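Uncharacterized protein VP1736 (Vibrio parahaemolyticus, PDB 3LXQ) is of unknown function but belongs to the sulfatase family within the alkaline phosphatase superfamily. Local coordinates at residues G97-G102 with H306-F311; G387-D392 with Y408-Q413; N393-S398 with D426-N431. One frame throughout, in Å; residues are numbered along the deposited sequence.

Interaction 1: residues G97-G102 with H306-F311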
ATOM      1  N   GLY A  97       4.405  10.080   4.675  1.00 33.94           N
ATOM      2  CA  GLY A  97       4.647  10.646   3.357  1.00 33.93           C
ATOM      3  C   GLY A  97       6.123  10.842   3.092  1.00 35.28           C
ATOM      4  O   GLY A  97       6.932  10.903   4.029  1.00 36.89           O
ATOM      5  N   ALA A  98       6.468  10.960   1.812  1.00 34.81           N
ATOM      6  CA  ALA A  98       7.850  11.162   1.375  1.00 35.87           C
ATOM      7  C   ALA A  98       8.444  12.466   1.886  1.00 38.43           C
ATOM      8  O   ALA A  98       9.671  12.574   2.021  1.00 40.37           O
ATOM      9  CB  ALA A  98       7.943  11.112  -0.163  1.00 35.57           C
ATOM     10  N   GLN A  99       7.575  13.452   2.138  1.00 52.93           N
ATOM     11  CA  GLN A  99       7.978  14.740   2.708  1.00 53.35           C
ATOM     12  C   GLN A  99       8.687  14.590   4.063  1.00 53.17           C
ATOM     13  O   GLN A  99       9.456  15.468   4.470  1.00 54.94           O
ATOM     14  CB  GLN A  99       6.783  15.704   2.806  1.00 53.43           C
ATOM     15  CG  GLN A  99       5.714  15.321   3.844  1.00 53.96           C
ATOM     16  CD  GLN A  99       4.553  16.317   3.935  1.00 55.30           C
ATOM     17  OE1 GLN A  99       4.740  17.528   3.845  1.00 56.95           O
ATOM     18  NE2 GLN A  99       3.349  15.799   4.127  1.00 55.80           N
ATOM     19  N   PHE A 100       8.430  13.476   4.746  1.00 51.97           N
ATOM     20  CA  PHE A 100       9.030  13.200   6.049  1.00 52.24           C
ATOM     21  C   PHE A 100      10.211  12.235   5.963  1.00 52.24           C
ATOM     22  O   PHE A 100      10.728  11.802   6.996  1.00 52.82           O
ATOM     23  CB  PHE A 100       7.997  12.622   7.027  1.00 51.75           C
ATOM     24  CG  PHE A 100       6.733  13.433   7.149  1.00 51.78           C
ATOM     25  CD1 PHE A 100       6.748  14.700   7.735  1.00 52.16           C
ATOM     26  CD2 PHE A 100       5.515  12.912   6.699  1.00 50.53           C
ATOM     27  CE1 PHE A 100       5.568  15.453   7.855  1.00 52.46           C
ATOM     28  CE2 PHE A 100       4.325  13.656   6.814  1.00 51.05           C
ATOM     29  CZ  PHE A 100       4.358  14.934   7.395  1.00 52.20           C
ATOM     30  N   VAL A 101      10.632  11.891   4.744  1.00 51.72           N
ATOM     31  CA  VAL A 101      11.718  10.919   4.553  1.00 52.09           C
ATOM     32  C   VAL A 101      13.013  11.551   4.020  1.00 53.23           C
ATOM     33  O   VAL A 101      13.070  12.044   2.892  1.00 53.28           O
ATOM     34  CB  VAL A 101      11.295   9.717   3.660  1.00 51.29           C
ATOM     35  CG1 VAL A 101      12.396   8.666   3.633  1.00 52.31           C
ATOM     36  CG2 VAL A 101      10.004   9.094   4.159  1.00 50.35           C
ATOM     37  N   GLY A 102      14.055  11.518   4.847  1.00 54.75           N
ATOM     38  CA  GLY A 102      15.366  12.055   4.483  1.00 56.48           C
ATOM     39  C   GLY A 102      15.916  11.488   3.183  1.00 56.68           C
ATOM     40  O   GLY A 102      16.296  12.246   2.286  1.00 57.43           O
ATOM     41  N   HIS A 306      -0.493   6.319   3.144  1.00 29.09           N
ATOM     42  CA  HIS A 306      -0.712   7.585   2.423  1.00 29.14           C
ATOM     43  C   HIS A 306       0.208   8.656   3.029  1.00 30.19           C
ATOM     44  O   HIS A 306       0.816   8.441   4.071  1.00 31.44           O
ATOM     45  CB  HIS A 306      -2.168   8.055   2.541  1.00 29.81           C
ATOM     46  CG  HIS A 306      -2.672   8.093   3.952  1.00 32.10           C
ATOM     47  ND1 HIS A 306      -2.511   9.188   4.776  1.00 34.99           N
ATOM     48  CD2 HIS A 306      -3.313   7.160   4.691  1.00 32.99           C
ATOM     49  CE1 HIS A 306      -3.043   8.932   5.956  1.00 36.86           C
ATOM     50  NE2 HIS A 306      -3.539   7.708   5.930  1.00 37.35           N
ATOM     51  N   ASP A 307       0.297   9.808   2.385  1.00 30.76           N
ATOM     52  CA  ASP A 307       1.008  10.955   2.949  1.00 33.24           C
ATOM     53  C   ASP A 307       0.093  11.598   3.988  1.00 35.67           C
ATOM     54  O   ASP A 307      -1.123  11.367   3.978  1.00 35.47           O
ATOM     55  CB  ASP A 307       1.325  11.956   1.834  1.00 33.54           C
ATOM     56  CG  ASP A 307       2.204  13.122   2.281  1.00 35.84           C
ATOM     57  OD1 ASP A 307       2.800  13.108   3.387  1.00 37.85           O
ATOM     58  OD2 ASP A 307       2.304  14.074   1.484  1.00 37.57           O
ATOM     59  N   ALA A 308       0.668  12.390   4.889  1.00 37.97           N
ATOM     60  CA  ALA A 308      -0.143  13.236   5.752  1.00 40.63           C
ATOM     61  C   ALA A 308      -1.093  14.044   4.866  1.00 40.73           C
ATOM     62  O   ALA A 308      -0.673  14.662   3.887  1.00 40.34           O
ATOM     63  CB  ALA A 308       0.730  14.156   6.579  1.00 43.49           C
ATOM     64  N   ARG A 309      -2.375  14.016   5.213  1.00 41.73           N
ATOM     65  CA  ARG A 309      -3.426  14.707   4.469  1.00 42.07           C
ATOM     66  C   ARG A 309      -3.101  16.182   4.172  1.00 43.55           C
ATOM     67  O   ARG A 309      -2.568  16.893   5.009  1.00 45.68           O
ATOM     68  CB  ARG A 309      -4.718  14.631   5.279  1.00 44.55           C
ATOM     69  CG  ARG A 309      -6.002  14.656   4.453  1.00 46.79           C
ATOM     70  CD  ARG A 309      -6.656  13.276   4.438  1.00 48.84           C
ATOM     71  NE  ARG A 309      -8.091  13.386   4.177  1.00 52.73           N
ATOM     72  CZ  ARG A 309      -9.053  13.102   5.058  1.00 55.43           C
ATOM     73  NH1 ARG A 309      -8.761  12.656   6.281  1.00 56.32           N
ATOM     74  NH2 ARG A 309     -10.320  13.247   4.699  1.00 57.75           N
ATOM     75  N   VAL A 310      -3.402  16.617   2.956  1.00 42.46           N
ATOM     76  CA  VAL A 310      -3.468  18.033   2.648  1.00 45.05           C
ATOM     77  C   VAL A 310      -4.925  18.321   2.274  1.00 45.90           C
ATOM     78  O   VAL A 310      -5.606  17.445   1.728  1.00 43.86           O
ATOM     79  CB  VAL A 310      -2.460  18.449   1.544  1.00 44.45           C
ATOM     80  CG1 VAL A 310      -2.867  17.915   0.168  1.00 42.26           C
ATOM     81  CG2 VAL A 310      -2.294  19.976   1.507  1.00 48.46           C
ATOM     82  N   PHE A 311      -5.393  19.530   2.595  1.00 48.64           N
ATOM     83  CA  PHE A 311      -6.789  19.930   2.414  1.00 50.50           C
ATOM     84  C   PHE A 311      -6.933  21.112   1.462  1.00 51.91           C
ATOM     85  O   PHE A 311      -6.070  21.995   1.413  1.00 52.96           O
ATOM     86  CB  PHE A 311      -7.423  20.294   3.768  1.00 53.68           C
ATOM     87  CG  PHE A 311      -7.509  19.135   4.719  1.00 53.73           C
ATOM     88  CD1 PHE A 311      -8.603  18.278   4.690  1.00 54.12           C
ATOM     89  CD2 PHE A 311      -6.484  18.891   5.637  1.00 54.11           C
ATOM     90  CE1 PHE A 311      -8.680  17.191   5.564  1.00 54.44           C
ATOM     91  CE2 PHE A 311      -6.548  17.805   6.509  1.00 54.17           C
ATOM     92  CZ  PHE A 311      -7.648  16.954   6.472  1.00 54.15           C
TER
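Asp307, Gly97 and Ala308 bury the most surface here, and the carboxylate of Asp307 is where the two loops meet. Its CG stands anti to the backbone N, which carries the acid across to residues 97-100. OD1 lies 3.1 Å from Gly97 CA, where the glycine has no side chain and the carboxylate comes up against the backbone. OD1 also takes a hydrogen bond from Gln99 NE2, 2.8 Å away and 150° at the hydrogen, through its syn lone pair. Asp307 OD1 lies in the amide plane of Gln99, and amide and carboxylate planes stand 70° apart. A weak bond from Ala308 N adds a second donor to OD1, while OD2 is held by His320. Both segments follow parallel neighbours of the central sheet, strands 87-93 and 298-304, within the alpha/beta core of the sulfatase-type domain, and residues 98-100 form a short 3-10 turn. Gln99 CG occupies the crowded position between N and carbonyl carbon (chi1 69°), and from there it sits 3.6 Å above the plane of the Phe100 ring, over its centre. That ring turns its edge to Ala308, with CE2 3.6 Å from Ala308 CB. Helix 271-289 packs on both residues, through Arg271, and further on Phe100 through Asn272 and Val275.

Interaction 2: residues G387-D392 with Y408-Q413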
ATOM      1  N   GLY A 387      -6.354  10.994 -10.738  1.00 29.87           N
ATOM      2  CA  GLY A 387      -5.171  11.316 -11.519  1.00 30.06           C
ATOM      3  C   GLY A 387      -4.437  10.098 -12.034  1.00 29.21           C
ATOM      4  O   GLY A 387      -4.333   9.082 -11.345  1.00 27.42           O
ATOM      5  N   TYR A 388      -3.950  10.201 -13.265  1.00 30.23           N
ATOM      6  CA  TYR A 388      -3.162   9.144 -13.894  1.00 29.58           C
ATOM      7  C   TYR A 388      -1.823   9.736 -14.337  1.00 30.33           C
ATOM      8  O   TYR A 388      -1.744  10.537 -15.288  1.00 32.09           O
ATOM      9  CB  TYR A 388      -3.923   8.523 -15.077  1.00 29.64           C
ATOM     10  CG  TYR A 388      -3.452   7.124 -15.475  1.00 29.65           C
ATOM     11  CD1 TYR A 388      -3.988   5.982 -14.872  1.00 29.50           C
ATOM     12  CD2 TYR A 388      -2.483   6.951 -16.469  1.00 29.77           C
ATOM     13  CE1 TYR A 388      -3.560   4.689 -15.254  1.00 27.94           C
ATOM     14  CE2 TYR A 388      -2.051   5.695 -16.845  1.00 29.84           C
ATOM     15  CZ  TYR A 388      -2.589   4.570 -16.236  1.00 27.40           C
ATOM     16  OH  TYR A 388      -2.151   3.344 -16.626  1.00 29.22           O
ATOM     17  N   LEU A 389      -0.786   9.374 -13.596  1.00 29.90           N
ATOM     18  CA  LEU A 389       0.572   9.832 -13.829  1.00 30.67           C
ATOM     19  C   LEU A 389       1.367   8.789 -14.617  1.00 30.58           C
ATOM     20  O   LEU A 389       1.395   7.602 -14.251  1.00 29.62           O
ATOM     21  CB  LEU A 389       1.272  10.138 -12.494  1.00 30.91           C
ATOM     22  CG  LEU A 389       2.731  10.639 -12.542  1.00 32.02           C
ATOM     23  CD1 LEU A 389       2.842  12.091 -13.055  1.00 34.19           C
ATOM     24  CD2 LEU A 389       3.436  10.487 -11.193  1.00 31.08           C
ATOM     25  N   THR A 390       1.973   9.232 -15.717  1.00 32.02           N
ATOM     26  CA  THR A 390       2.947   8.430 -16.466  1.00 32.42           C
ATOM     27  C   THR A 390       4.213   9.268 -16.684  1.00 34.30           C
ATOM     28  O   THR A 390       4.263  10.433 -16.303  1.00 36.16           O
ATOM     29  CB  THR A 390       2.393   7.972 -17.846  1.00 32.64           C
ATOM     30  OG1 THR A 390       2.506   9.047 -18.778  1.00 35.05           O
ATOM     31  CG2 THR A 390       0.927   7.544 -17.751  1.00 31.77           C
ATOM     32  N   ARG A 391       5.234   8.685 -17.302  1.00 42.63           N
ATOM     33  CA  ARG A 391       6.492   9.400 -17.498  1.00 46.53           C
ATOM     34  C   ARG A 391       6.353  10.585 -18.455  1.00 48.25           C
ATOM     35  O   ARG A 391       7.191  11.485 -18.463  1.00 51.14           O
ATOM     36  CB  ARG A 391       7.574   8.443 -17.991  1.00 48.65           C
ATOM     37  CG  ARG A 391       8.216   7.615 -16.897  1.00 49.42           C
ATOM     38  CD  ARG A 391       9.069   8.473 -15.972  1.00 51.69           C
ATOM     39  NE  ARG A 391       9.626   7.688 -14.875  1.00 52.66           N
ATOM     40  CZ  ARG A 391      10.413   8.176 -13.916  1.00 55.78           C
ATOM     41  NH1 ARG A 391      10.875   7.372 -12.968  1.00 55.29           N
ATOM     42  NH2 ARG A 391      10.747   9.464 -13.901  1.00 58.11           N
ATOM     43  N   ASP A 392       5.267  10.588 -19.227  1.00 46.68           N
ATOM     44  CA  ASP A 392       5.092  11.525 -20.336  1.00 49.46           C
ATOM     45  C   ASP A 392       3.987  12.547 -20.125  1.00 48.25           C
ATOM     46  O   ASP A 392       4.000  13.624 -20.726  1.00 50.53           O
ATOM     47  CB  ASP A 392       4.849  10.742 -21.625  1.00 49.16           C
ATOM     48  CG  ASP A 392       6.006   9.842 -21.964  1.00 51.94           C
ATOM     49  OD1 ASP A 392       7.047  10.356 -22.421  1.00 56.60           O
ATOM     50  OD2 ASP A 392       5.885   8.621 -21.746  1.00 51.44           O
ATOM     51  N   TYR A 408       4.240  16.561 -15.997  1.00 88.94           N
ATOM     52  CA  TYR A 408       4.699  16.625 -14.619  1.00 89.45           C
ATOM     53  C   TYR A 408       6.218  16.711 -14.519  1.00 92.60           C
ATOM     54  O   TYR A 408       6.940  15.896 -15.091  1.00 91.54           O
ATOM     55  CB  TYR A 408       4.156  15.441 -13.822  1.00 84.79           C
ATOM     56  CG  TYR A 408       4.438  15.494 -12.342  1.00 85.55           C
ATOM     57  CD1 TYR A 408       3.714  16.336 -11.498  1.00 87.06           C
ATOM     58  CD2 TYR A 408       5.421  14.686 -11.780  1.00 85.08           C
ATOM     59  CE1 TYR A 408       3.975  16.376 -10.138  1.00 88.31           C
ATOM     60  CE2 TYR A 408       5.686  14.716 -10.424  1.00 86.36           C
ATOM     61  CZ  TYR A 408       4.963  15.560  -9.609  1.00 88.06           C
ATOM     62  OH  TYR A 408       5.239  15.569  -8.266  1.00 89.83           O
ATOM     63  N   ASP A 409       6.686  17.728 -13.804  1.00 96.89           N
ATOM     64  CA  ASP A 409       8.105  17.919 -13.558  1.00100.82           C
ATOM     65  C   ASP A 409       8.443  17.191 -12.270  1.00 99.42           C
ATOM     66  O   ASP A 409       8.025  17.599 -11.192  1.00100.27           O
ATOM     67  CB  ASP A 409       8.433  19.413 -13.443  1.00106.96           C
ATOM     68  CG  ASP A 409       9.921  19.700 -13.514  1.00112.02           C
ATOM     69  OD1 ASP A 409      10.741  18.759 -13.422  1.00110.83           O
ATOM     70  OD2 ASP A 409      10.273  20.889 -13.663  1.00117.58           O
ATOM     71  N   PHE A 410       9.196  16.106 -12.399  1.00 56.61           N
ATOM     72  CA  PHE A 410       9.471  15.208 -11.280  1.00 54.68           C
ATOM     73  C   PHE A 410      10.444  15.766 -10.250  1.00 56.03           C
ATOM     74  O   PHE A 410      10.308  15.476  -9.064  1.00 54.10           O
ATOM     75  CB  PHE A 410       9.955  13.853 -11.788  1.00 57.64           C
ATOM     76  CG  PHE A 410       8.864  13.009 -12.390  1.00 56.71           C
ATOM     77  CD1 PHE A 410       8.450  13.212 -13.707  1.00 57.48           C
ATOM     78  CD2 PHE A 410       8.250  12.010 -11.642  1.00 56.88           C
ATOM     79  CE1 PHE A 410       7.440  12.429 -14.272  1.00 57.17           C
ATOM     80  CE2 PHE A 410       7.236  11.218 -12.198  1.00 58.16           C
ATOM     81  CZ  PHE A 410       6.833  11.425 -13.511  1.00 57.66           C
ATOM     82  N   GLU A 411      11.422  16.552 -10.709  1.00 61.00           N
ATOM     83  CA  GLU A 411      12.366  17.251  -9.822  1.00 63.84           C
ATOM     84  C   GLU A 411      11.676  18.383  -9.055  1.00 62.99           C
ATOM     85  O   GLU A 411      11.718  18.429  -7.826  1.00 61.39           O
ATOM     86  CB  GLU A 411      13.561  17.803 -10.618  1.00 72.94           C
ATOM     87  CG  GLU A 411      14.503  16.735 -11.171  1.00 77.82           C
ATOM     88  CD  GLU A 411      15.598  17.305 -12.067  1.00 90.30           C
ATOM     89  OE1 GLU A 411      15.674  16.882 -13.243  1.00 96.18           O
ATOM     90  OE2 GLU A 411      16.379  18.171 -11.603  1.00 96.12           O
ATOM     91  N   SER A 412      11.041  19.285  -9.803  1.00 66.03           N
ATOM     92  CA  SER A 412      10.265  20.393  -9.251  1.00 68.74           C
ATOM     93  C   SER A 412       9.050  19.954  -8.437  1.00 63.82           C
ATOM     94  O   SER A 412       8.675  20.623  -7.474  1.00 67.14           O
ATOM     95  CB  SER A 412       9.767  21.268 -10.388  1.00 74.91           C
ATOM     96  OG  SER A 412       9.651  22.617  -9.969  1.00 83.93           O
ATOM     97  N   GLN A 413       8.441  18.829  -8.846  1.00 58.39           N
ATOM     98  CA  GLN A 413       7.142  18.372  -8.332  1.00 56.66           C
ATOM     99  C   GLN A 413       6.034  19.372  -8.671  1.00 61.27           C
ATOM    100  O   GLN A 413       5.144  19.648  -7.864  1.00 65.07           O
ATOM    101  CB  GLN A 413       7.218  18.039  -6.836  1.00 57.10           C
ATOM    102  CG  GLN A 413       8.252  16.965  -6.528  1.00 54.19           C
ATOM    103  CD  GLN A 413       8.270  16.555  -5.072  1.00 55.84           C
ATOM    104  OE1 GLN A 413       8.701  17.323  -4.206  1.00 58.19           O
ATOM    105  NE2 GLN A 413       7.825  15.328  -4.793  1.00 56.48           N
TER
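Strands 385-390 and 402-409 of the five-stranded antiparallel sheet, separated in it by strand 394-398, are joined here mainly by side chains at and just past their ends. Phe410, just past the end of strand 402-409, has the largest share of the buried surface. Its CG is anti to the carbonyl carbon (chi1 -74°), which directs the ring toward residues 389-391. Arg391 lies over one face: its CZ is 4.9 Å from the ring centroid and 15° off the normal, a cation-pi arrangement in which NH2 stands 4.1 Å above the ring centre. The guanidinium in turn presents a face to Phe410 CE2, so the two flat groups overlap. Arg391 NE is salt-bridged to Glu376, which probably helps to fix the rotation of the group over the ring. The opposite face of Phe410 is covered by Tyr408 CD2, 3.7 Å above its centre, and the ring is thereby sandwiched between a cation and an aromatic edge. Thr390 O approaches the Phe410 rim near its plane, while Thr390 OG1 closes an ST turn with Asp392 N and is also hydrogen-bonded to Asn393. Deeper in, Leu389 has CG anti to its backbone N; its CD2 meets Phe410 CE2 at 4.0 Å, tip to tip, and CD1 lies 3.7 Å from Tyr408 CB while also reaching the Phe410 rim at CZ.

Interaction 3: residues N393-S398 with D426-N431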
ATOM      1  N   ASN A 393       3.047  12.207 -19.253  1.00 45.75           N
ATOM      2  CA  ASN A 393       1.838  12.990 -19.079  1.00 44.79           C
ATOM      3  C   ASN A 393       1.202  12.754 -17.712  1.00 42.65           C
ATOM      4  O   ASN A 393       1.490  11.762 -17.023  1.00 41.71           O
ATOM      5  CB  ASN A 393       0.841  12.650 -20.196  1.00 43.62           C
ATOM      6  CG  ASN A 393       0.789  11.154 -20.488  1.00 42.75           C
ATOM      7  OD1 ASN A 393       0.467  10.358 -19.612  1.00 41.68           O
ATOM      8  ND2 ASN A 393       1.125  10.771 -21.717  1.00 42.83           N
ATOM      9  N   LEU A 394       0.340  13.685 -17.326  1.00 42.53           N
ATOM     10  CA  LEU A 394      -0.526  13.514 -16.178  1.00 40.54           C
ATOM     11  C   LEU A 394      -1.925  13.960 -16.560  1.00 39.99           C
ATOM     12  O   LEU A 394      -2.125  15.102 -17.000  1.00 41.36           O
ATOM     13  CB  LEU A 394      -0.015  14.330 -14.983  1.00 41.40           C
ATOM     14  CG  LEU A 394      -0.970  14.604 -13.816  1.00 40.19           C
ATOM     15  CD1 LEU A 394      -1.235  13.362 -12.976  1.00 35.61           C
ATOM     16  CD2 LEU A 394      -0.390  15.727 -12.962  1.00 43.04           C
ATOM     17  N   VAL A 395      -2.880  13.055 -16.369  1.00 37.87           N
ATOM     18  CA  VAL A 395      -4.285  13.337 -16.640  1.00 37.79           C
ATOM     19  C   VAL A 395      -5.084  13.303 -15.355  1.00 36.95           C
ATOM     20  O   VAL A 395      -5.032  12.330 -14.596  1.00 34.87           O
ATOM     21  CB  VAL A 395      -4.909  12.340 -17.637  1.00 36.99           C
ATOM     22  CG1 VAL A 395      -6.416  12.584 -17.771  1.00 37.19           C
ATOM     23  CG2 VAL A 395      -4.218  12.425 -18.995  1.00 37.89           C
ATOM     24  N   VAL A 396      -5.827  14.379 -15.130  1.00 38.42           N
ATOM     25  CA  VAL A 396      -6.708  14.494 -13.982  1.00 38.70           C
ATOM     26  C   VAL A 396      -8.169  14.647 -14.417  1.00 39.49           C
ATOM     27  O   VAL A 396      -8.505  15.521 -15.216  1.00 40.49           O
ATOM     28  CB  VAL A 396      -6.287  15.662 -13.073  1.00 40.48           C
ATOM     29  CG1 VAL A 396      -7.299  15.849 -11.952  1.00 41.63           C
ATOM     30  CG2 VAL A 396      -4.886  15.396 -12.493  1.00 40.97           C
ATOM     31  N   LEU A 397      -9.020  13.788 -13.869  1.00 38.36           N
ATOM     32  CA  LEU A 397     -10.456  13.795 -14.131  1.00 39.90           C
ATOM     33  C   LEU A 397     -11.190  14.298 -12.889  1.00 41.32           C
ATOM     34  O   LEU A 397     -10.966  13.804 -11.782  1.00 39.19           O
ATOM     35  CB  LEU A 397     -10.947  12.374 -14.459  1.00 38.81           C
ATOM     36  CG  LEU A 397     -10.171  11.581 -15.507  1.00 37.84           C
ATOM     37  CD1 LEU A 397     -10.812  10.215 -15.668  1.00 37.33           C
ATOM     38  CD2 LEU A 397     -10.127  12.331 -16.850  1.00 42.12           C
ATOM     39  N   SER A 398     -12.060  15.285 -13.081  1.00 43.76           N
ATOM     40  CA  SER A 398     -12.842  15.835 -11.988  1.00 46.41           C
ATOM     41  C   SER A 398     -14.350  15.788 -12.305  1.00 49.21           C
ATOM     42  O   SER A 398     -14.732  15.578 -13.477  1.00 50.21           O
ATOM     43  CB  SER A 398     -12.371  17.265 -11.675  1.00 48.12           C
ATOM     44  OG  SER A 398     -11.962  17.936 -12.854  1.00 49.77           O
ATOM     45  N   ASP A 426      -8.290   8.341 -22.662  1.00 46.57           N
ATOM     46  CA  ASP A 426      -9.139   7.148 -22.584  1.00 46.57           C
ATOM     47  C   ASP A 426      -8.577   6.085 -21.645  1.00 43.07           C
ATOM     48  O   ASP A 426      -9.333   5.360 -21.006  1.00 42.32           O
ATOM     49  CB  ASP A 426      -9.344   6.536 -23.973  1.00 49.60           C
ATOM     50  CG  ASP A 426     -10.388   7.286 -24.813  1.00 55.12           C
ATOM     51  OD1 ASP A 426     -10.817   8.392 -24.413  1.00 56.29           O
ATOM     52  OD2 ASP A 426     -10.780   6.760 -25.881  1.00 57.41           O
ATOM     53  N   ARG A 427      -7.252   5.981 -21.589  1.00 41.73           N
ATOM     54  CA  ARG A 427      -6.586   5.045 -20.688  1.00 39.35           C
ATOM     55  C   ARG A 427      -6.787   5.480 -19.224  1.00 36.77           C
ATOM     56  O   ARG A 427      -7.020   4.654 -18.343  1.00 35.89           O
ATOM     57  CB  ARG A 427      -5.096   4.946 -21.027  1.00 39.13           C
ATOM     58  CG  ARG A 427      -4.305   4.095 -20.040  1.00 36.46           C
ATOM     59  CD  ARG A 427      -2.840   4.071 -20.401  1.00 36.43           C
ATOM     60  NE  ARG A 427      -2.277   5.413 -20.445  1.00 36.53           N
ATOM     61  CZ  ARG A 427      -1.094   5.715 -20.967  1.00 37.79           C
ATOM     62  NH1 ARG A 427      -0.338   4.760 -21.487  1.00 37.68           N
ATOM     63  NH2 ARG A 427      -0.668   6.976 -20.967  1.00 39.11           N
ATOM     64  N   ALA A 428      -6.708   6.785 -18.992  1.00 36.84           N
ATOM     65  CA  ALA A 428      -6.912   7.377 -17.667  1.00 34.98           C
ATOM     66  C   ALA A 428      -8.360   7.197 -17.215  1.00 35.06           C
ATOM     67  O   ALA A 428      -8.617   6.724 -16.103  1.00 33.29           O
ATOM     68  CB  ALA A 428      -6.539   8.858 -17.695  1.00 35.49           C
ATOM     69  N   LYS A 429      -9.293   7.583 -18.087  1.00 37.46           N
ATOM     70  CA  LYS A 429     -10.737   7.443 -17.833  1.00 38.44           C
ATOM     71  C   LYS A 429     -11.105   5.985 -17.552  1.00 37.59           C
ATOM     72  O   LYS A 429     -11.785   5.680 -16.561  1.00 36.78           O
ATOM     73  CB  LYS A 429     -11.559   8.034 -19.002  1.00 41.53           C
ATOM     74  CG  LYS A 429     -13.043   8.264 -18.711  1.00 43.16           C
ATOM     75  CD  LYS A 429     -13.736   9.012 -19.861  1.00 48.72           C
ATOM     76  CE  LYS A 429     -15.264   8.841 -19.811  1.00 50.93           C
ATOM     77  NZ  LYS A 429     -15.951   9.264 -21.078  1.00 55.54           N
ATOM     78  N   ALA A 430     -10.623   5.081 -18.402  1.00 38.22           N
ATOM     79  CA  ALA A 430     -10.885   3.650 -18.239  1.00 37.46           C
ATOM     80  C   ALA A 430     -10.446   3.143 -16.853  1.00 34.89           C
ATOM     81  O   ALA A 430     -11.183   2.406 -16.186  1.00 34.78           O
ATOM     82  CB  ALA A 430     -10.204   2.860 -19.345  1.00 38.37           C
ATOM     83  N   ASN A 431      -9.256   3.549 -16.423  1.00 32.83           N
ATOM     84  CA  ASN A 431      -8.749   3.175 -15.106  1.00 31.33           C
ATOM     85  C   ASN A 431      -9.461   3.881 -13.932  1.00 30.93           C
ATOM     86  O   ASN A 431      -9.630   3.292 -12.866  1.00 30.65           O
ATOM     87  CB  ASN A 431      -7.231   3.338 -15.051  1.00 29.91           C
ATOM     88  CG  ASN A 431      -6.504   2.195 -15.746  1.00 31.63           C
ATOM     89  OD1 ASN A 431      -6.458   1.065 -15.241  1.00 32.70           O
ATOM     90  ND2 ASN A 431      -5.928   2.480 -16.902  1.00 31.93           N
TER
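Helix 422-441 packs across one face of the antiparallel sheet, and strand 394-398 meets it as an alpha/beta layer contact: the axes of strand 394-398 and helix 426-431 approach to 8.8 Å and cross at -49°. Leu397 buries the most surface. From CB, which points toward the helix, CG lies anti to the carbonyl carbon (chi1 -49°), and chi2 of 180° sends CD1 straight on to the helix backbone. There CD1 stands 3.5 Å from Lys429 CA and 4.1 Å from Ala428 O, so the methyl rests on main chain as well as on Lys429 CB. The remainder of Lys429 runs extended away from the strand, its NZ hydrogen-bonded to Lys47 O. Two residues back, Val395 also faces the helix, its CG1 3.7 Å from Ala428 CB; the small alanine lets the strand come close, with the CA atoms of Val395 and Ala428 6.6 Å apart. Just before the strand, Asn393 OD1, hydrogen-bonded to Thr390 OG1, lies at the edge of the Arg427 guanidinium, near its plane. That approach is loose, with Asn393 OD1 3.8 Å from Arg427 NH2.

All three contacts are largely buried; interaction 1 lies nearest the chain's centre (about 14 Å between centres, against about 20 and 21 Å), and each has partly exposed members: Gln99 and Ala308, Arg391 and Phe410, Arg427 and Lys429 respectively. Interaction 1 joins loops of the large mixed sheet by a polar grip on one carboxylate, apart from the others. Interactions 2 and 3 share the five-stranded sheet: 2 joins the ends of two non-adjacent strands by a cation-pi pair and by leucine-aromatic packing, and 3 seats a helix on the sheet by aliphatic contacts. They touch directly: Tyr388 N is 2.7 Å from Val395 O, a probable hydrogen bond, and the Tyr388 ring packs on Arg427 and Asn431.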